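Local coordinates for protein multi-copper Oxidase CueO (Ochrobactrum, PDB 6EVG) that oxidises phenolic substrates, including lignin model compounds and lignosulfonate, as a laccase-like multi-copper oxidase that probably passes the electrons on to dioxygen, at residues 174-179 / 202-207; 197-202 / 229-234; 283-288 / 295-300. All blocks are in the same frame, centred on the assembly; numbering follows the deposited sequence.

Contact 1 of 3, residues 174-179 / 202-207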
loop_
_atom_site.group_PDB
_atom_site.type_symbol
_atom_site.label_atom_id
_atom_site.label_comp_id
_atom_site.label_asym_id
_atom_site.label_seq_id
_atom_site.Cartn_x
_atom_site.Cartn_y
_atom_site.Cartn_z
ATOM N N VAL A 174 -5.172 8.061 -3.185
ATOM C CA VAL A 174 -5.289 6.605 -3.232
ATOM C C VAL A 174 -5.722 6.242 -4.657
ATOM O O VAL A 174 -6.860 6.520 -5.082
ATOM C CB VAL A 174 -6.321 6.075 -2.193
ATOM C CG1 VAL A 174 -6.401 4.568 -2.304
ATOM C CG2 VAL A 174 -5.947 6.553 -0.801
ATOM N N LEU A 175 -4.788 5.619 -5.372
ATOM C CA LEU A 175 -4.981 5.272 -6.780
ATOM C C LEU A 175 -5.558 3.854 -6.872
ATOM O O LEU A 175 -4.954 2.917 -6.303
ATOM C CB LEU A 175 -3.657 5.324 -7.531
ATOM C CG LEU A 175 -2.800 6.579 -7.377
ATOM C CD1 LEU A 175 -1.527 6.492 -8.209
ATOM C CD2 LEU A 175 -3.566 7.870 -7.730
ATOM N N GLN A 176 -6.672 3.692 -7.583
ATOM C CA GLN A 176 -7.301 2.383 -7.746
ATOM C C GLN A 176 -7.895 2.277 -9.147
ATOM O O GLN A 176 -7.879 3.229 -9.940
ATOM C CB GLN A 176 -8.350 2.103 -6.675
ATOM C CG GLN A 176 -7.799 2.081 -5.277
ATOM C CD GLN A 176 -8.865 2.000 -4.225
ATOM O OE1 GLN A 176 -9.794 2.847 -4.183
ATOM N NE2 GLN A 176 -8.752 0.987 -3.346
ATOM N N ASP A 177 -8.412 1.104 -9.480
ATOM C CA ASP A 177 -9.135 0.876 -10.701
ATOM C C ASP A 177 -10.388 0.055 -10.472
ATOM O O ASP A 177 -10.542 -0.594 -9.432
ATOM C CB ASP A 177 -8.262 0.277 -11.817
ATOM C CG ASP A 177 -7.704 -1.110 -11.598
ATOM O OD1 ASP A 177 -7.687 -1.571 -10.447
ATOM O OD2 ASP A 177 -7.243 -1.746 -12.618
ATOM N N ARG A 178 -11.319 0.135 -11.401
ATOM C CA ARG A 178 -12.613 -0.483 -11.284
ATOM C C ARG A 178 -13.050 -1.068 -12.636
ATOM O O ARG A 178 -13.015 -0.399 -13.666
ATOM C CB ARG A 178 -13.688 0.558 -10.937
ATOM C CG ARG A 178 -13.528 1.221 -9.587
ATOM C CD ARG A 178 -13.717 0.247 -8.413
ATOM N NE ARG A 178 -15.039 -0.318 -8.433
ATOM C CZ ARG A 178 -15.585 -0.923 -7.377
ATOM N NH1 ARG A 178 -14.898 -1.094 -6.289
ATOM N NH2 ARG A 178 -16.863 -1.322 -7.443
ATOM N N ARG A 179 -13.514 -2.329 -12.601
ATOM C CA ARG A 179 -14.253 -2.910 -13.713
ATOM C C ARG A 179 -15.716 -2.444 -13.692
ATOM O O ARG A 179 -16.317 -2.322 -14.761
ATOM C CB ARG A 179 -14.134 -4.433 -13.692
ATOM C CG ARG A 179 -14.786 -5.162 -14.829
ATOM C CD ARG A 179 -14.438 -6.614 -14.940
ATOM N NE ARG A 179 -12.991 -6.771 -15.117
ATOM C CZ ARG A 179 -12.306 -7.913 -15.009
ATOM N NH1 ARG A 179 -12.952 -9.039 -14.779
ATOM N NH2 ARG A 179 -11.003 -7.931 -15.143
ATOM N N ASN A 202 -11.766 1.646 -15.530
ATOM C CA ASN A 202 -12.147 2.937 -14.913
ATOM C C ASN A 202 -11.145 3.248 -13.814
ATOM O O ASN A 202 -11.122 2.546 -12.790
ATOM C CB ASN A 202 -13.547 2.839 -14.326
ATOM C CG ASN A 202 -14.584 2.487 -15.314
ATOM O OD1 ASN A 202 -15.020 3.311 -16.094
ATOM N ND2 ASN A 202 -15.037 1.250 -15.288
ATOM N N LEU A 203 -10.343 4.285 -13.972
ATOM C CA LEU A 203 -9.378 4.662 -12.925
ATOM C C LEU A 203 -10.032 5.609 -11.954
ATOM O O LEU A 203 -10.825 6.451 -12.378
ATOM C CB LEU A 203 -8.152 5.288 -13.551
ATOM C CG LEU A 203 -7.455 4.505 -14.664
ATOM C CD1 LEU A 203 -6.147 5.186 -15.057
ATOM C CD2 LEU A 203 -7.129 3.057 -14.200
ATOM N N ILE A 204 -9.681 5.461 -10.689
ATOM C CA ILE A 204 -10.249 6.316 -9.635
ATOM C C ILE A 204 -9.146 6.829 -8.712
ATOM O O ILE A 204 -8.110 6.186 -8.534
ATOM C CB ILE A 204 -11.356 5.585 -8.849
ATOM C CG1 ILE A 204 -10.853 4.273 -8.241
ATOM C CG2 ILE A 204 -12.563 5.365 -9.753
ATOM C CD1 ILE A 204 -11.814 3.647 -7.246
ATOM N N VAL A 205 -9.414 8.006 -8.137
ATOM C CA VAL A 205 -8.564 8.594 -7.094
ATOM C C VAL A 205 -9.462 8.975 -5.943
ATOM O O VAL A 205 -10.462 9.668 -6.103
ATOM C CB VAL A 205 -7.742 9.791 -7.597
ATOM C CG1 VAL A 205 -6.789 10.285 -6.512
ATOM C CG2 VAL A 205 -6.992 9.460 -8.898
ATOM N N ASN A 206 -9.111 8.462 -4.748
ATOM C CA ASN A 206 -9.936 8.693 -3.560
ATOM C C ASN A 206 -11.396 8.387 -3.819
ATOM O O ASN A 206 -12.288 9.047 -3.299
ATOM C CB ASN A 206 -9.727 10.104 -2.966
ATOM C CG ASN A 206 -8.320 10.314 -2.459
ATOM O OD1 ASN A 206 -7.490 9.389 -2.467
ATOM N ND2 ASN A 206 -8.029 11.539 -1.995
ATOM N N GLY A 207 -11.636 7.295 -4.553
ATOM C CA GLY A 207 -12.972 6.806 -4.763
ATOM C C GLY A 207 -13.779 7.408 -5.872
ATOM O O GLY A 207 -14.961 7.024 -6.033
HETATM O O HOH W 1 -9.535 5.406 -5.170
#

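Contact 2 of 3, residues 197-202 / 229-234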
loop_
_atom_site.group_PDB
_atom_site.type_symbol
_atom_site.label_atom_id
_atom_site.label_comp_id
_atom_site.label_asym_id
_atom_site.label_seq_id
_atom_site.Cartn_x
_atom_site.Cartn_y
_atom_site.Cartn_z
ATOM N N GLY A 197 -3.995 -11.200 -12.373
ATOM C CA GLY A 197 -4.450 -10.068 -11.558
ATOM C C GLY A 197 -5.676 -9.419 -12.156
ATOM O O GLY A 197 -5.836 -9.365 -13.375
ATOM N N PHE A 198 -6.534 -8.905 -11.285
ATOM C CA PHE A 198 -7.788 -8.273 -11.654
ATOM C C PHE A 198 -7.542 -6.799 -11.891
ATOM O O PHE A 198 -7.175 -6.076 -10.957
ATOM C CB PHE A 198 -8.795 -8.463 -10.534
ATOM C CG PHE A 198 -10.159 -7.876 -10.734
ATOM C CD1 PHE A 198 -11.160 -8.607 -11.367
ATOM C CD2 PHE A 198 -10.464 -6.608 -10.327
ATOM C CE1 PHE A 198 -12.464 -8.122 -11.478
ATOM C CE2 PHE A 198 -11.752 -6.097 -10.454
ATOM C CZ PHE A 198 -12.729 -6.836 -11.041
ATOM N N ARG A 199 -7.832 -6.338 -13.124
ATOM C CA ARG A 199 -7.723 -4.912 -13.501
ATOM C C ARG A 199 -9.044 -4.456 -14.142
ATOM O O ARG A 199 -9.817 -5.256 -14.673
ATOM C CB ARG A 199 -6.609 -4.691 -14.529
ATOM C CG ARG A 199 -5.228 -4.957 -13.946
ATOM C CD ARG A 199 -4.043 -4.784 -14.896
ATOM N NE ARG A 199 -4.148 -3.854 -15.996
ATOM C CZ ARG A 199 -3.352 -3.732 -17.084
ATOM N NH1 ARG A 199 -2.340 -4.570 -17.362
ATOM N NH2 ARG A 199 -3.591 -2.773 -17.930
ATOM N N GLY A 200 -9.307 -3.161 -14.075
ATOM C CA GLY A 200 -10.444 -2.563 -14.769
ATOM C C GLY A 200 -10.072 -1.290 -15.467
ATOM O O GLY A 200 -9.042 -0.702 -15.148
ATOM N N GLY A 201 -10.928 -0.864 -16.374
ATOM C CA GLY A 201 -10.623 0.317 -17.223
ATOM C C GLY A 201 -11.003 1.635 -16.627
ATOM O O GLY A 201 -10.635 2.676 -17.166
ATOM N N ASN A 202 -11.766 1.646 -15.530
ATOM C CA ASN A 202 -12.147 2.937 -14.913
ATOM C C ASN A 202 -11.145 3.248 -13.814
ATOM O O ASN A 202 -11.122 2.546 -12.790
ATOM C CB ASN A 202 -13.547 2.839 -14.326
ATOM C CG ASN A 202 -14.584 2.487 -15.314
ATOM O OD1 ASN A 202 -15.020 3.311 -16.094
ATOM N ND2 ASN A 202 -15.037 1.250 -15.288
ATOM N N ASN A 229 -6.151 -3.798 -6.730
ATOM C CA ASN A 229 -5.908 -5.231 -6.599
ATOM C C ASN A 229 -4.614 -5.679 -7.235
ATOM O O ASN A 229 -3.975 -6.609 -6.760
ATOM C CB ASN A 229 -7.071 -6.030 -7.208
ATOM C CG ASN A 229 -8.277 -6.112 -6.303
ATOM O OD1 ASN A 229 -8.716 -5.119 -5.719
ATOM N ND2 ASN A 229 -8.836 -7.336 -6.182
ATOM N N ALA A 230 -4.293 -5.065 -8.377
ATOM C CA ALA A 230 -3.235 -5.628 -9.254
ATOM C C ALA A 230 -2.519 -4.605 -10.111
ATOM O O ALA A 230 -1.328 -4.769 -10.375
ATOM C CB ALA A 230 -3.786 -6.727 -10.144
ATOM N N ARG A 231 -3.230 -3.604 -10.608
ATOM C CA ARG A 231 -2.680 -2.636 -11.545
ATOM C C ARG A 231 -1.476 -1.934 -10.945
ATOM O O ARG A 231 -1.548 -1.448 -9.802
ATOM C CB ARG A 231 -3.729 -1.603 -11.883
ATOM C CG ARG A 231 -3.289 -0.515 -12.839
ATOM C CD ARG A 231 -4.414 0.398 -13.269
ATOM N NE ARG A 231 -5.388 -0.245 -14.119
ATOM C CZ ARG A 231 -5.346 -0.288 -15.455
ATOM N NH1 ARG A 231 -4.328 0.276 -16.103
ATOM N NH2 ARG A 231 -6.308 -0.863 -16.136
ATOM N N ASN A 232 -0.405 -1.769 -11.729
ATOM C CA ASN A 232 0.704 -0.881 -11.410
ATOM C C ASN A 232 0.432 0.470 -12.057
ATOM O O ASN A 232 -0.043 0.555 -13.208
ATOM C CB ASN A 232 2.016 -1.411 -11.924
ATOM C CG ASN A 232 2.359 -2.754 -11.333
ATOM O OD1 ASN A 232 2.290 -2.935 -10.119
ATOM N ND2 ASN A 232 2.739 -3.716 -12.187
ATOM N N PHE A 233 0.709 1.557 -11.320
ATOM C CA PHE A 233 0.603 2.888 -11.865
ATOM C C PHE A 233 1.985 3.398 -12.196
ATOM O O PHE A 233 2.956 3.091 -11.512
ATOM C CB PHE A 233 -0.121 3.834 -10.882
ATOM C CG PHE A 233 -1.558 3.481 -10.697
ATOM C CD1 PHE A 233 -2.530 3.878 -11.563
ATOM C CD2 PHE A 233 -1.955 2.673 -9.613
ATOM C CE1 PHE A 233 -3.858 3.538 -11.407
ATOM C CE2 PHE A 233 -3.272 2.278 -9.479
ATOM C CZ PHE A 233 -4.225 2.717 -10.349
ATOM N N HIS A 234 2.082 4.223 -13.269
ATOM C CA HIS A 234 3.359 4.769 -13.704
ATOM C C HIS A 234 3.033 6.248 -13.993
ATOM O O HIS A 234 2.614 6.567 -15.121
ATOM C CB HIS A 234 3.887 4.033 -14.941
ATOM C CG HIS A 234 3.957 2.553 -14.802
ATOM N ND1 HIS A 234 4.981 1.901 -14.136
ATOM C CD2 HIS A 234 3.110 1.602 -15.248
ATOM C CE1 HIS A 234 4.742 0.587 -14.186
ATOM N NE2 HIS A 234 3.617 0.384 -14.868
HETATM O O HOH W 2 -6.071 -3.700 -10.200
#

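Contact 3 of 3, residues 283-288 / 295-300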
loop_
_atom_site.group_PDB
_atom_site.type_symbol
_atom_site.label_atom_id
_atom_site.label_comp_id
_atom_site.label_asym_id
_atom_site.label_seq_id
_atom_site.Cartn_x
_atom_site.Cartn_y
_atom_site.Cartn_z
ATOM N N ASP A 283 -2.550 17.773 -15.453
ATOM C CA ASP A 283 -3.214 16.477 -15.202
ATOM C C ASP A 283 -2.219 15.438 -14.718
ATOM O O ASP A 283 -1.099 15.365 -15.196
ATOM C CB ASP A 283 -3.886 15.983 -16.489
ATOM C CG ASP A 283 -5.008 16.906 -16.942
ATOM O OD1 ASP A 283 -5.732 17.441 -16.128
ATOM O OD2 ASP A 283 -5.137 17.113 -18.166
ATOM N N LEU A 284 -2.659 14.602 -13.784
ATOM C CA LEU A 284 -1.913 13.392 -13.396
ATOM C C LEU A 284 -2.344 12.274 -14.306
ATOM O O LEU A 284 -3.544 12.021 -14.468
ATOM C CB LEU A 284 -2.221 13.044 -11.929
ATOM C CG LEU A 284 -1.363 11.958 -11.316
ATOM C CD1 LEU A 284 0.074 12.404 -11.079
ATOM C CD2 LEU A 284 -1.973 11.477 -9.983
ATOM N N LEU A 285 -1.353 11.641 -14.937
ATOM C CA LEU A 285 -1.524 10.605 -15.932
ATOM C C LEU A 285 -0.814 9.335 -15.516
ATOM O O LEU A 285 0.165 9.403 -14.751
ATOM C CB LEU A 285 -0.916 11.009 -17.292
ATOM C CG LEU A 285 -1.399 12.390 -17.819
ATOM C CD1 LEU A 285 -0.661 12.686 -19.139
ATOM C CD2 LEU A 285 -2.868 12.409 -18.085
ATOM N N THR A 286 -1.254 8.174 -16.013
ATOM C CA THR A 286 -0.501 6.935 -15.846
ATOM C C THR A 286 -0.399 6.185 -17.166
ATOM O O THR A 286 -1.379 6.110 -17.912
ATOM C CB THR A 286 -1.177 5.973 -14.814
ATOM O OG1 THR A 286 -0.360 4.787 -14.664
ATOM C CG2 THR A 286 -2.621 5.644 -15.118
ATOM N N TYR A 287 0.719 5.504 -17.386
ATOM C CA TYR A 287 0.704 4.517 -18.474
ATOM C C TYR A 287 -0.419 3.508 -18.171
ATOM O O TYR A 287 -0.666 3.130 -17.018
ATOM C CB TYR A 287 2.004 3.740 -18.590
ATOM C CG TYR A 287 3.204 4.498 -19.142
ATOM C CD1 TYR A 287 3.115 5.321 -20.245
ATOM C CD2 TYR A 287 4.442 4.257 -18.642
ATOM C CE1 TYR A 287 4.205 5.924 -20.794
ATOM C CE2 TYR A 287 5.603 4.856 -19.184
ATOM C CZ TYR A 287 5.448 5.705 -20.269
ATOM O OH TYR A 287 6.565 6.300 -20.807
ATOM N N GLY A 288 -1.109 3.037 -19.219
ATOM C CA GLY A 288 -2.237 2.140 -19.056
ATOM C C GLY A 288 -1.852 0.708 -18.871
ATOM O O GLY A 288 -2.753 -0.126 -18.635
ATOM N N ASP A 295 -0.928 6.889 -22.155
ATOM C CA ASP A 295 -1.324 7.482 -20.866
ATOM C C ASP A 295 -2.833 7.600 -20.750
ATOM O O ASP A 295 -3.542 8.005 -21.684
ATOM C CB ASP A 295 -0.664 8.857 -20.696
ATOM C CG ASP A 295 0.717 8.806 -20.092
ATOM O OD1 ASP A 295 0.907 8.045 -19.145
ATOM O OD2 ASP A 295 1.614 9.660 -20.486
ATOM N N LEU A 296 -3.299 7.311 -19.540
ATOM C CA LEU A 296 -4.684 7.452 -19.115
ATOM C C LEU A 296 -4.767 8.560 -18.053
ATOM O O LEU A 296 -3.868 8.705 -17.225
ATOM C CB LEU A 296 -5.191 6.137 -18.516
ATOM C CG LEU A 296 -5.121 4.911 -19.410
ATOM C CD1 LEU A 296 -5.560 3.673 -18.644
ATOM C CD2 LEU A 296 -5.930 5.099 -20.659
ATOM N N HIS A 297 -5.875 9.289 -18.072
ATOM C CA HIS A 297 -6.116 10.363 -17.115
ATOM C C HIS A 297 -6.461 9.785 -15.719
ATOM O O HIS A 297 -7.337 8.911 -15.598
ATOM C CB HIS A 297 -7.288 11.200 -17.592
ATOM C CG HIS A 297 -7.558 12.399 -16.759
ATOM N ND1 HIS A 297 -6.834 13.561 -16.859
ATOM C CD2 HIS A 297 -8.495 12.606 -15.803
ATOM C CE1 HIS A 297 -7.329 14.429 -15.978
ATOM N NE2 HIS A 297 -8.340 13.881 -15.339
ATOM N N LEU A 298 -5.792 10.304 -14.695
ATOM C CA LEU A 298 -6.162 10.051 -13.309
ATOM C C LEU A 298 -6.969 11.174 -12.688
ATOM O O LEU A 298 -8.027 10.957 -12.125
ATOM C CB LEU A 298 -4.931 9.747 -12.449
ATOM C CG LEU A 298 -4.353 8.329 -12.650
ATOM C CD1 LEU A 298 -2.946 8.248 -12.111
ATOM C CD2 LEU A 298 -5.225 7.320 -11.878
ATOM N N MET A 299 -6.427 12.411 -12.723
ATOM C CA MET A 299 -7.055 13.539 -12.071
ATOM C C MET A 299 -6.439 14.835 -12.566
ATOM O O MET A 299 -5.410 14.792 -13.270
ATOM C CB MET A 299 -6.918 13.446 -10.538
ATOM C CG MET A 299 -5.492 13.524 -10.061
ATOM S SD MET A 299 -5.314 13.589 -8.273
ATOM C CE MET A 299 -5.989 15.174 -7.903
ATOM N N ARG A 300 -7.069 15.945 -12.228
ATOM C CA ARG A 300 -6.576 17.268 -12.600
ATOM C C ARG A 300 -6.265 18.096 -11.375
ATOM O O ARG A 300 -7.008 18.024 -10.411
ATOM C CB ARG A 300 -7.625 17.961 -13.489
ATOM C CG ARG A 300 -7.155 19.351 -14.012
ATOM C CD ARG A 300 -8.049 19.810 -15.123
ATOM N NE ARG A 300 -7.623 21.003 -15.806
ATOM C CZ ARG A 300 -6.663 21.140 -16.751
ATOM N NH1 ARG A 300 -5.834 20.168 -17.059
ATOM N NH2 ARG A 300 -6.498 22.329 -17.352
HETATM O O HOH W 3 -5.678 14.154 -19.375
#

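Contact 1 of 3, residues 174-179 / 202-207
Ile204 reaches across to Gln176 and Arg178 with both carbons of its longer branch. Its CG1 sits between the backbone N and the carbonyl carbon (chi1 56°), and from there it meets Gln176 CB at 3.7 Å. The methyl CD1 goes further, to 3.8 Å from Arg178 CG, so the aliphatic stem of the arginine becomes part of an apolar patch while its guanidinium leads away to the carbonyl of Val180. Gln176 meets Ile204 mainly through CB, with OE1 near CD1. Its amide turns to outside partners, OE1 to Tyr63 and NE2 to the carbonyl of Gly227, and OE1 also takes a proton from water 1, which donates to Val174 O and accepts from Gly207 N. On the other face Leu175 and Val205 lie side by side and point the same way, CD2 to CG2 at 4.0 Å, while Asp177 sets its CB against Leu203 CD2 and turns its carboxylate away to a salt bridge with Arg231.

The two segments are neighbouring antiparallel strands, 170-178 and 202-205, in a mixed sheet of the kind expected in the cupredoxin-like domains of multicopper oxidases. Gln176 and Ile204 form a hydrogen-bonded pair, with Ile204 N 3.0 Å from Gln176 O. Side-chain amides finish both ends of this pairing. At one end Asn206 OD1 accepts from Val174 N at 2.8 Å, and Asn206 has the positive phi that asparagine tolerates well. At the other end Asn202 ND2 donates to Arg178 O at 3.1 Å, from above the carbonyl plane, beside the bond of 3.0 Å from Asn202 N. An alanine in place of Asn202 removes the ND2 donor, and the strand end would probably be held less firmly by the remaining backbone bond.

Contact 2 of 3, residues 197-202 / 229-234
Gly197 and Ala230 bring the two backbones to a CA-CA separation of 5.1 Å without any strand pairing, Gly197 having just left helix 191-196 with a positive phi of 96°. The methyl of Ala230 fits against Gly197 CA, with CB to CA at 3.7 Å, and against the carbonyl of Phe198, with CB to O at 3.5 Å. A side chain on Gly197 would run into that methyl, so a glycine suits this place. Water 2 lies between Phe198 O and Arg231 N, accepting from the latter.

The two arginines carry the rest. They cross at about a right angle, their guanidinium planes 79° apart, and Arg199 NE lies over one face of the Arg231 guanidinium, toward its rim, at 3.8 Å from Arg231 CZ. Arg231 NH2, in turn, lies at the edge of the Arg199 guanidinium, in its plane. CG of Arg231 is anti to the backbone N (chi1 179°), which starts the chain on its way to Gly200. There NH2 donates to Gly200 O at 2.9 Å, approaching from above the carbonyl plane. The remaining nitrogens of Arg231 are also engaged: NE forms a salt bridge with Asp177, and NH1 probably donates to the carbonyl of Gly288. On the side of Gly197, Glu494 of helix 493-497 accepts from Phe198 N and Asn229 ND2.

Two like charges therefore stand close, Arg199 NH2 to Arg231 NH1 being 3.6 Å. Asp177 and the carbonyls around Arg231 probably offset the repulsion, so a buried arginine can act as a polar crosslink between a loop and the approach to strand 233-237.

Contact 3 of 3, residues 283-288 / 295-300
Asp283 and Arg300 form a salt bridge at the open end of a beta hairpin, Arg300 NH1 standing 2.9 Å from Asp283 OD1. The carboxylate oxygen lies in the guanidinium plane, yet the donor meets it from above the carboxylate plane, the two planes being 48° apart. Arg300 is extended from CG to NE and its stem passes close to the same oxygen. His297 brings the edge of its ring to the aspartate, CE1 to OD1 at 3.4 Å, and water 3 joins its ND1 to Asp283 OD2.

On the other face Leu284, Leu298 and Met299 make an apolar layer. Leu284 CB touches Met299 CG at 3.8 Å, and Leu284 CD2 meets Leu298 CD1 at 4.0 Å. That same CD1 also lies against Thr286 CB, whose hydroxyl donates to Tyr287 O. A classic beta bulge, in which Leu298 and Met299 both lie opposite Leu284, lets these two consecutive residues join the one layer. Leu284 O accepts from Leu298 N at 2.8 Å and weakly from Met299 N at 3.4 Å. The extra residue shifts the register by one, with Leu298 adopting a psi of -55°. Beyond the bulge, Thr286 and Leu296 pair through two backbone bonds.

Near the turn, Asp295 leans against Leu285 CB, and its carboxylate is held from outside by Arg261 at OD1 and Arg236 at OD2. Gly288 suits its site, since Leu296 CD1 comes within 3.7 Å of its CA where a side chain would be tight.

Strand 295-303 is flanked on its far side by strand 212-215, and strand 282-287 by strand 233-237, in a mixed sheet whose apolar face, through Leu296, Leu298 and Met299, packs on Leu203 and Val205 of strand 202-205.

How the contacts relate
Contacts 1 and 3 belong to two sheets packed face to face: Leu203 CD1 lies 3.6 Å from Thr286 CG2, and Val205 CG2 lies 3.7 Å from Leu298 O. Contact 2 ties both together along one border. Asp177 OD2 of contact 1 stands 2.8 Å from Arg231 NE, while His234 N probably bonds Thr286 OG1 of contact 3 at 2.9 Å. Asn202 is shared by contacts 1 and 2, and their centres are 9 Å apart. Contact 2 is also the link toward the metal: residue Gly197 is about 8 Å from the copper ion bound by His434, Cys490 and His495, beside helix 493-497.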